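D-xylonate dehydratase (PDB 5OYN) catalyses the dehydration of D-xylonate to 2-dehydro-3-deoxy-D-arabinonate, and of D-gluconate about as efficiently, using a [2Fe-2S] cluster and magnesium. Local coordinates at residues N220-A223 against E224-L228; V255-Y259 against D260-P264; V302-A306 against D307-A311. All coordinates share one frame; numbering follows the deposited sequence.

Contact 1 of 3, residues N220-A223 against E224-L228; sequences NAVA and EALGL
Val222 carries CG1 anti to its backbone N (chi1 157°), while Leu226, one turn on, has CG anti to its carbonyl carbon and beside its N (chi1 -78°). These two choices set the side chains alongside each other and pointing the same way, with Val222 CG1 3.9 Å from Leu226 CG and 4.0 Å from Leu226 CD1. Both lie against helix 270-282, on Val280 and Ala276.

The backbone bonds of this turn are Ala225 N to Ala221 O at 2.9 Å and Leu226 N to Val222 O. Glu224 stretches out beyond CG, away from residues 220-223, and its two carboxylate oxygens take the backbone N-H groups of Gly232 and Ala234. At the other end of the contact, Asn220 OD1 is held by Ser159 and Thr135.

After Leu226 the chain turns back. Gly227, with a positive phi of 76°, donates from N to Glu224 O at 2.8 Å, and Leu228 N reaches Ala223 O at 2.9 Å. The same reversal brings Leu228 CB to 3.5 Å from Ala223 O, and both side chains rest on Ile145. This pair of bonds, six-to-one outside five-to-two, is the Schellman motif that closes helix 215-225.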
loop_
_atom_site.group_PDB
_atom_site.type_symbol
_atom_site.label_atom_id
_atom_site.label_comp_id
_atom_site.label_asym_id
_atom_site.label_seq_id
_atom_site.Cartn_x
_atom_site.Cartn_y
_atom_site.Cartn_z
ATOM N N ASN A 220 -24.061 -0.548 13.612
ATOM C CA ASN A 220 -24.011 -0.512 12.158
ATOM C C ASN A 220 -25.370 -0.828 11.550
ATOM O O ASN A 220 -25.760 -0.216 10.553
ATOM C CB ASN A 220 -22.898 -1.436 11.660
ATOM C CG ASN A 220 -21.532 -0.734 11.681
ATOM O OD1 ASN A 220 -21.248 0.101 10.821
ATOM N ND2 ASN A 220 -20.724 -1.008 12.708
ATOM N N ALA A 221 -26.127 -1.740 12.156
ATOM C CA ALA A 221 -27.518 -1.917 11.757
ATOM C C ALA A 221 -28.318 -0.639 11.989
ATOM O O ALA A 221 -29.192 -0.295 11.183
ATOM C CB ALA A 221 -28.136 -3.088 12.515
ATOM N N VAL A 222 -28.023 0.085 13.077
ATOM C CA VAL A 222 -28.731 1.333 13.366
ATOM C C VAL A 222 -28.545 2.321 12.225
ATOM O O VAL A 222 -29.515 2.874 11.698
ATOM C CB VAL A 222 -28.253 1.928 14.702
ATOM C CG1 VAL A 222 -28.523 3.448 14.759
ATOM C CG2 VAL A 222 -28.898 1.191 15.861
ATOM N N ALA A 223 -27.296 2.556 11.821
ATOM C CA ALA A 223 -27.063 3.519 10.757
ATOM C C ALA A 223 -27.803 3.132 9.492
ATOM O O ALA A 223 -28.154 4.001 8.687
ATOM C CB ALA A 223 -25.562 3.652 10.465
ATOM N N GLU A 224 -28.032 1.837 9.280
ATOM C CA GLU A 224 -28.841 1.439 8.135
ATOM C C GLU A 224 -30.301 1.803 8.374
ATOM O O GLU A 224 -30.938 2.443 7.529
ATOM C CB GLU A 224 -28.679 -0.057 7.844
ATOM C CG GLU A 224 -28.748 -0.381 6.348
ATOM C CD GLU A 224 -28.657 -1.883 6.021
ATOM O OE1 GLU A 224 -27.839 -2.614 6.631
ATOM O OE2 GLU A 224 -29.413 -2.334 5.132
ATOM N N ALA A 225 -30.828 1.444 9.549
ATOM C CA ALA A 225 -32.196 1.801 9.908
ATOM C C ALA A 225 -32.400 3.310 9.881
ATOM O O ALA A 225 -33.460 3.793 9.465
ATOM C CB ALA A 225 -32.536 1.249 11.295
ATOM N N LEU A 226 -31.398 4.070 10.327
ATOM C CA LEU A 226 -31.451 5.522 10.275
ATOM C C LEU A 226 -31.436 6.063 8.853
ATOM O O LEU A 226 -31.622 7.272 8.678
ATOM C CB LEU A 226 -30.271 6.115 11.036
ATOM C CG LEU A 226 -30.309 6.172 12.556
ATOM C CD1 LEU A 226 -29.166 7.047 13.051
ATOM C CD2 LEU A 226 -31.658 6.693 13.061
ATOM N N GLY A 227 -31.204 5.212 7.849
ATOM C CA GLY A 227 -31.152 5.646 6.465
ATOM C C GLY A 227 -29.882 6.363 6.077
ATOM O O GLY A 227 -29.899 7.159 5.132
ATOM N N LEU A 228 -28.777 6.088 6.776
ATOM C CA LEU A 228 -27.496 6.751 6.582
ATOM C C LEU A 228 -26.483 5.915 5.798
ATOM O O LEU A 228 -25.401 6.416 5.481
ATOM C CB LEU A 228 -26.908 7.132 7.945
ATOM C CG LEU A 228 -27.337 8.519 8.431
ATOM C CD1 LEU A 228 -26.740 8.866 9.796
ATOM C CD2 LEU A 228 -26.944 9.553 7.394
#

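Contact 2 of 3, residues V255-Y259 against D260-P264; sequences VDLAY and DDVKP
Leu257 supplies the carbonyl on which the chain turns as helix 241-259 runs out: its O accepts the N-H of Val262 at 3.1 Å, with the donor in the carbonyl plane and a bent N-H...O angle of 145°. One residue earlier, Asp256 O is taken by Asp260 N at 2.9 Å, an ordinary helical link, as is that from Tyr259 N to Val255 O. The carbonyl of Tyr259 finds its donor in the guanidinium of Arg16.

Asp261 is the first residue to leave helical geometry, and its positive phi (66°) swings the following N-H back over the last turn. The resulting six-to-one bond is one of the two that define a Schellman ending. The usual apolar companion of that bond is present too: Leu257 CD2 packs 3.8 Å from Val262 CB, the two side chains crossing at a slant. Leu257 CD2 thus faces Val262 CB, with both valine methyls, CG1 and CG2, about equally far from it at 4.2 Å.

The charged groups are served locally and from the N-terminal tail. Lys263 NZ curls back to form a salt bridge with Asp261 OD1 at 2.5 Å, whereas Asp256 OD1 pairs with Arg13. The carboxylates of Asp256 and Asp260 lie on the same flank, OD1 of the first 5.6 Å from OD2 of the second, so Arg13 probably eases their mutual repulsion. Lys263 N is bonded to Asp266 OD2 in the next short helix.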
loop_
_atom_site.group_PDB
_atom_site.type_symbol
_atom_site.label_atom_id
_atom_site.label_comp_id
_atom_site.label_asym_id
_atom_site.label_seq_id
_atom_site.Cartn_x
_atom_site.Cartn_y
_atom_site.Cartn_z
ATOM N N VAL A 255 -21.090 11.173 -4.031
ATOM C CA VAL A 255 -21.019 12.366 -4.863
ATOM C C VAL A 255 -22.430 12.802 -5.261
ATOM O O VAL A 255 -22.740 14.002 -5.277
ATOM C CB VAL A 255 -20.093 12.155 -6.082
ATOM C CG1 VAL A 255 -18.757 11.587 -5.656
ATOM C CG2 VAL A 255 -20.728 11.274 -7.105
ATOM N N ASP A 256 -23.316 11.834 -5.539
ATOM C CA ASP A 256 -24.733 12.132 -5.736
ATOM C C ASP A 256 -25.289 12.941 -4.566
ATOM O O ASP A 256 -25.893 14.000 -4.758
ATOM C CB ASP A 256 -25.519 10.831 -5.893
ATOM C CG ASP A 256 -25.384 10.216 -7.269
ATOM O OD1 ASP A 256 -25.107 10.958 -8.241
ATOM O OD2 ASP A 256 -25.579 8.980 -7.369
ATOM N N LEU A 257 -25.076 12.459 -3.340
ATOM C CA LEU A 257 -25.528 13.190 -2.166
ATOM C C LEU A 257 -24.906 14.575 -2.085
ATOM O O LEU A 257 -25.488 15.481 -1.481
ATOM C CB LEU A 257 -25.199 12.412 -0.893
ATOM C CG LEU A 257 -25.844 11.064 -0.602
ATOM C CD1 LEU A 257 -25.408 10.648 0.789
ATOM C CD2 LEU A 257 -27.357 11.160 -0.678
ATOM N N ALA A 258 -23.717 14.759 -2.652
ATOM C CA ALA A 258 -23.116 16.087 -2.630
ATOM C C ALA A 258 -23.808 17.018 -3.615
ATOM O O ALA A 258 -24.003 18.201 -3.316
ATOM C CB ALA A 258 -21.621 16.004 -2.937
ATOM N N TYR A 259 -24.200 16.501 -4.780
ATOM C CA TYR A 259 -24.839 17.349 -5.776
ATOM C C TYR A 259 -26.276 17.671 -5.385
ATOM O O TYR A 259 -26.683 18.840 -5.398
ATOM C CB TYR A 259 -24.769 16.685 -7.152
ATOM C CG TYR A 259 -23.467 17.002 -7.880
ATOM C CD1 TYR A 259 -22.393 16.124 -7.841
ATOM C CD2 TYR A 259 -23.301 18.191 -8.580
ATOM C CE1 TYR A 259 -21.206 16.405 -8.495
ATOM C CE2 TYR A 259 -22.108 18.479 -9.239
ATOM C CZ TYR A 259 -21.065 17.581 -9.191
ATOM O OH TYR A 259 -19.872 17.841 -9.834
ATOM N N ASP A 260 -27.050 16.653 -5.000
ATOM C CA ASP A 260 -28.422 16.866 -4.553
ATOM C C ASP A 260 -28.504 17.504 -3.181
ATOM O O ASP A 260 -29.607 17.816 -2.741
ATOM C CB ASP A 260 -29.191 15.547 -4.542
ATOM C CG ASP A 260 -29.112 14.832 -5.869
ATOM O OD1 ASP A 260 -28.725 15.492 -6.864
ATOM O OD2 ASP A 260 -29.412 13.618 -5.919
ATOM N N ASP A 261 -27.382 17.677 -2.490
ATOM C CA ASP A 261 -27.333 18.457 -1.255
ATOM C C ASP A 261 -28.130 17.794 -0.120
ATOM O O ASP A 261 -28.755 18.476 0.693
ATOM C CB ASP A 261 -27.818 19.886 -1.510
ATOM C CG ASP A 261 -27.204 20.893 -0.563
ATOM O OD1 ASP A 261 -26.104 20.627 -0.030
ATOM O OD2 ASP A 261 -27.835 21.953 -0.347
ATOM N N VAL A 262 -28.083 16.462 -0.037
ATOM C CA VAL A 262 -28.782 15.713 1.014
ATOM C C VAL A 262 -27.889 15.646 2.253
ATOM O O VAL A 262 -27.002 14.794 2.347
ATOM C CB VAL A 262 -29.169 14.311 0.547
ATOM C CG1 VAL A 262 -29.895 13.573 1.656
ATOM C CG2 VAL A 262 -29.993 14.369 -0.717
ATOM N N LYS A 263 -28.151 16.517 3.230
ATOM C CA LYS A 263 -27.423 16.628 4.488
ATOM C C LYS A 263 -27.966 15.670 5.551
ATOM O O LYS A 263 -29.080 15.143 5.427
ATOM C CB LYS A 263 -27.504 18.064 5.009
ATOM C CG LYS A 263 -26.782 19.093 4.149
ATOM C CD LYS A 263 -27.050 20.502 4.668
ATOM C CE LYS A 263 -26.446 21.549 3.767
ATOM N NZ LYS A 263 -26.447 21.041 2.367
ATOM N N PRO A 264 -27.182 15.406 6.606
ATOM C CA PRO A 264 -27.712 14.607 7.727
ATOM C C PRO A 264 -28.999 15.159 8.324
ATOM O O PRO A 264 -29.942 14.395 8.574
ATOM C CB PRO A 264 -26.559 14.630 8.747
ATOM C CG PRO A 264 -25.343 14.886 7.965
ATOM C CD PRO A 264 -25.733 15.638 6.724
#

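Contact 3 of 3, residues V302-A306 against D307-A311; sequences VEITA and DDWRA
Thr305 and Asp308 meet through hydrogen bonds that converge on one carboxylate oxygen. Asp308 OD2 accepts the backbone N-H of Thr305 at 2.8 Å, almost dead straight at 177°, using its anti lone pair. The hydroxyl of the same threonine donates to OD2 as well, at 2.9 Å from OG1, but arrives from above the carboxylate plane. It can do so because chi1 of 60° tucks OG1 between the threonine's own N and carbonyl carbon, on the side where the N-H already faces the aspartate. Lys270 adds a salt bridge to OD2 and also bonds Glu303 O, so Asp308 OD2 is gripped by three donors, and the lysine would be expected to favour the charged carboxylate.

Backbone bonds complete the first turn of helix 306-312. Asp308 N returns to Thr305 O at 2.7 Å, well above the carbonyl plane. Arg310 N gives a straighter bond to Ala306 O at 3.2 Å, and Trp309 N makes a weak one to the same oxygen. The Thr-x-x-Asp sequence is that of a capping box at a helix N-terminus; the half in which the aspartate side chain receives the threonine N-H is formed, while the return bond ends on Thr305 O and not on the hydroxyl.

Apolar contact flanks these bonds. Ile304 CG2, anti to its backbone N, reaches Asp308 CB at 3.7 Å, the side chains crossing at about a right angle, and lies obliquely to the indole of Trp309, 4.4 Å from CE2. Ile304 and Trp309, five residues apart, have the spacing of a hydrophobic staple. Both also pack against Ile293 of helix 289-299, and Ala306 CA sits at the edge of the indole, near its plane.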
loop_
_atom_site.group_PDB
_atom_site.type_symbol
_atom_site.label_atom_id
_atom_site.label_comp_id
_atom_site.label_asym_id
_atom_site.label_seq_id
_atom_site.Cartn_x
_atom_site.Cartn_y
_atom_site.Cartn_z
ATOM N N VAL A 302 -32.888 16.534 18.045
ATOM C CA VAL A 302 -34.060 15.697 18.258
ATOM C C VAL A 302 -33.987 15.182 19.682
ATOM O O VAL A 302 -32.897 14.894 20.192
ATOM C CB VAL A 302 -34.140 14.527 17.256
ATOM C CG1 VAL A 302 -35.296 13.603 17.596
ATOM C CG2 VAL A 302 -34.285 15.051 15.849
ATOM N N GLU A 303 -35.145 15.092 20.332
ATOM C CA GLU A 303 -35.237 14.721 21.735
ATOM C C GLU A 303 -35.798 13.309 21.808
ATOM O O GLU A 303 -36.903 13.048 21.316
ATOM C CB GLU A 303 -36.111 15.722 22.496
ATOM C CG GLU A 303 -36.241 15.480 24.007
ATOM C CD GLU A 303 -37.577 15.978 24.572
ATOM O OE1 GLU A 303 -37.776 15.893 25.805
ATOM O OE2 GLU A 303 -38.428 16.459 23.785
ATOM N N ILE A 304 -35.030 12.392 22.391
ATOM C CA ILE A 304 -35.487 11.022 22.577
ATOM C C ILE A 304 -35.587 10.756 24.063
ATOM O O ILE A 304 -34.589 10.854 24.791
ATOM C CB ILE A 304 -34.580 9.998 21.891
ATOM C CG1 ILE A 304 -34.627 10.234 20.387
ATOM C CG2 ILE A 304 -35.059 8.592 22.221
ATOM C CD1 ILE A 304 -34.375 9.011 19.588
ATOM N N THR A 305 -36.787 10.399 24.499
ATOM C CA THR A 305 -37.184 10.343 25.893
ATOM C C THR A 305 -37.413 8.899 26.301
ATOM O O THR A 305 -37.565 8.005 25.460
ATOM C CB THR A 305 -38.458 11.172 26.112
ATOM O OG1 THR A 305 -39.516 10.649 25.295
ATOM C CG2 THR A 305 -38.226 12.615 25.721
ATOM N N ALA A 306 -37.470 8.684 27.618
ATOM C CA ALA A 306 -37.703 7.343 28.133
ATOM C C ALA A 306 -38.963 6.723 27.546
ATOM O O ALA A 306 -39.061 5.492 27.451
ATOM C CB ALA A 306 -37.773 7.379 29.660
ATOM N N ASP A 307 -39.914 7.539 27.107
ATOM C CA ASP A 307 -41.110 6.964 26.512
ATOM C C ASP A 307 -40.851 6.437 25.110
ATOM O O ASP A 307 -41.515 5.489 24.673
ATOM C CB ASP A 307 -42.236 7.992 26.513
ATOM C CG ASP A 307 -43.041 7.951 27.798
ATOM O OD1 ASP A 307 -43.319 6.825 28.294
ATOM O OD2 ASP A 307 -43.371 9.045 28.313
ATOM N N ASP A 308 -39.878 7.011 24.407
ATOM C CA ASP A 308 -39.516 6.468 23.107
ATOM C C ASP A 308 -38.951 5.053 23.215
ATOM O O ASP A 308 -39.113 4.262 22.279
ATOM C CB ASP A 308 -38.542 7.409 22.424
ATOM C CG ASP A 308 -39.181 8.738 22.095
ATOM O OD1 ASP A 308 -40.163 8.734 21.309
ATOM O OD2 ASP A 308 -38.720 9.773 22.638
ATOM N N TRP A 309 -38.334 4.699 24.350
ATOM C CA TRP A 309 -37.875 3.325 24.542
ATOM C C TRP A 309 -39.008 2.390 24.958
ATOM O O TRP A 309 -39.079 1.255 24.468
ATOM C CB TRP A 309 -36.740 3.274 25.570
ATOM C CG TRP A 309 -35.546 4.086 25.168
ATOM C CD1 TRP A 309 -35.149 5.277 25.706
ATOM C CD2 TRP A 309 -34.609 3.786 24.124
ATOM N NE1 TRP A 309 -34.019 5.739 25.064
ATOM C CE2 TRP A 309 -33.668 4.843 24.089
ATOM C CE3 TRP A 309 -34.471 2.728 23.214
ATOM C CZ2 TRP A 309 -32.601 4.864 23.188
ATOM C CZ3 TRP A 309 -33.419 2.752 22.323
ATOM C CH2 TRP A 309 -32.495 3.810 22.316
ATOM N N ARG A 310 -39.891 2.832 25.873
ATOM C CA ARG A 310 -41.052 2.015 26.244
ATOM C C ARG A 310 -41.899 1.655 25.037
ATOM O O ARG A 310 -42.502 0.576 24.997
ATOM C CB ARG A 310 -41.934 2.728 27.282
ATOM C CG ARG A 310 -41.268 2.975 28.617
ATOM C CD ARG A 310 -41.951 3.951 29.559
ATOM N NE ARG A 310 -41.459 3.669 30.902
ATOM C CZ ARG A 310 -40.954 4.584 31.723
ATOM N NH1 ARG A 310 -40.894 5.863 31.346
ATOM N NH2 ARG A 310 -40.510 4.211 32.925
ATOM N N ALA A 311 -41.965 2.548 24.052
ATOM C CA ALA A 311 -42.693 2.260 22.822
ATOM C C ALA A 311 -42.288 0.919 22.214
ATOM O O ALA A 311 -43.145 0.159 21.739
ATOM C CB ALA A 311 -42.455 3.391 21.822
#

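All three contacts are helix ends in one chain: contacts 1 and 2 finish the successive helices 215-225 and 241-259, and contact 3 starts helix 306-312. Contact 1 lies nearest the catalytic centre, with the side chain of Asn220 about 8 Å from the [2Fe-2S] cluster and about 11 Å from the magnesium ion; the other two lie away from both. The centre of contact 1 is about 17 Å from that of contact 2 and about 18 Å from that of contact 3, whereas the centres of contacts 2 and 3 are about 29 Å apart. None touches another directly. Helix 270-282 bridges contacts 1 and 3, and Val358 meets both contact 1 and contact 2.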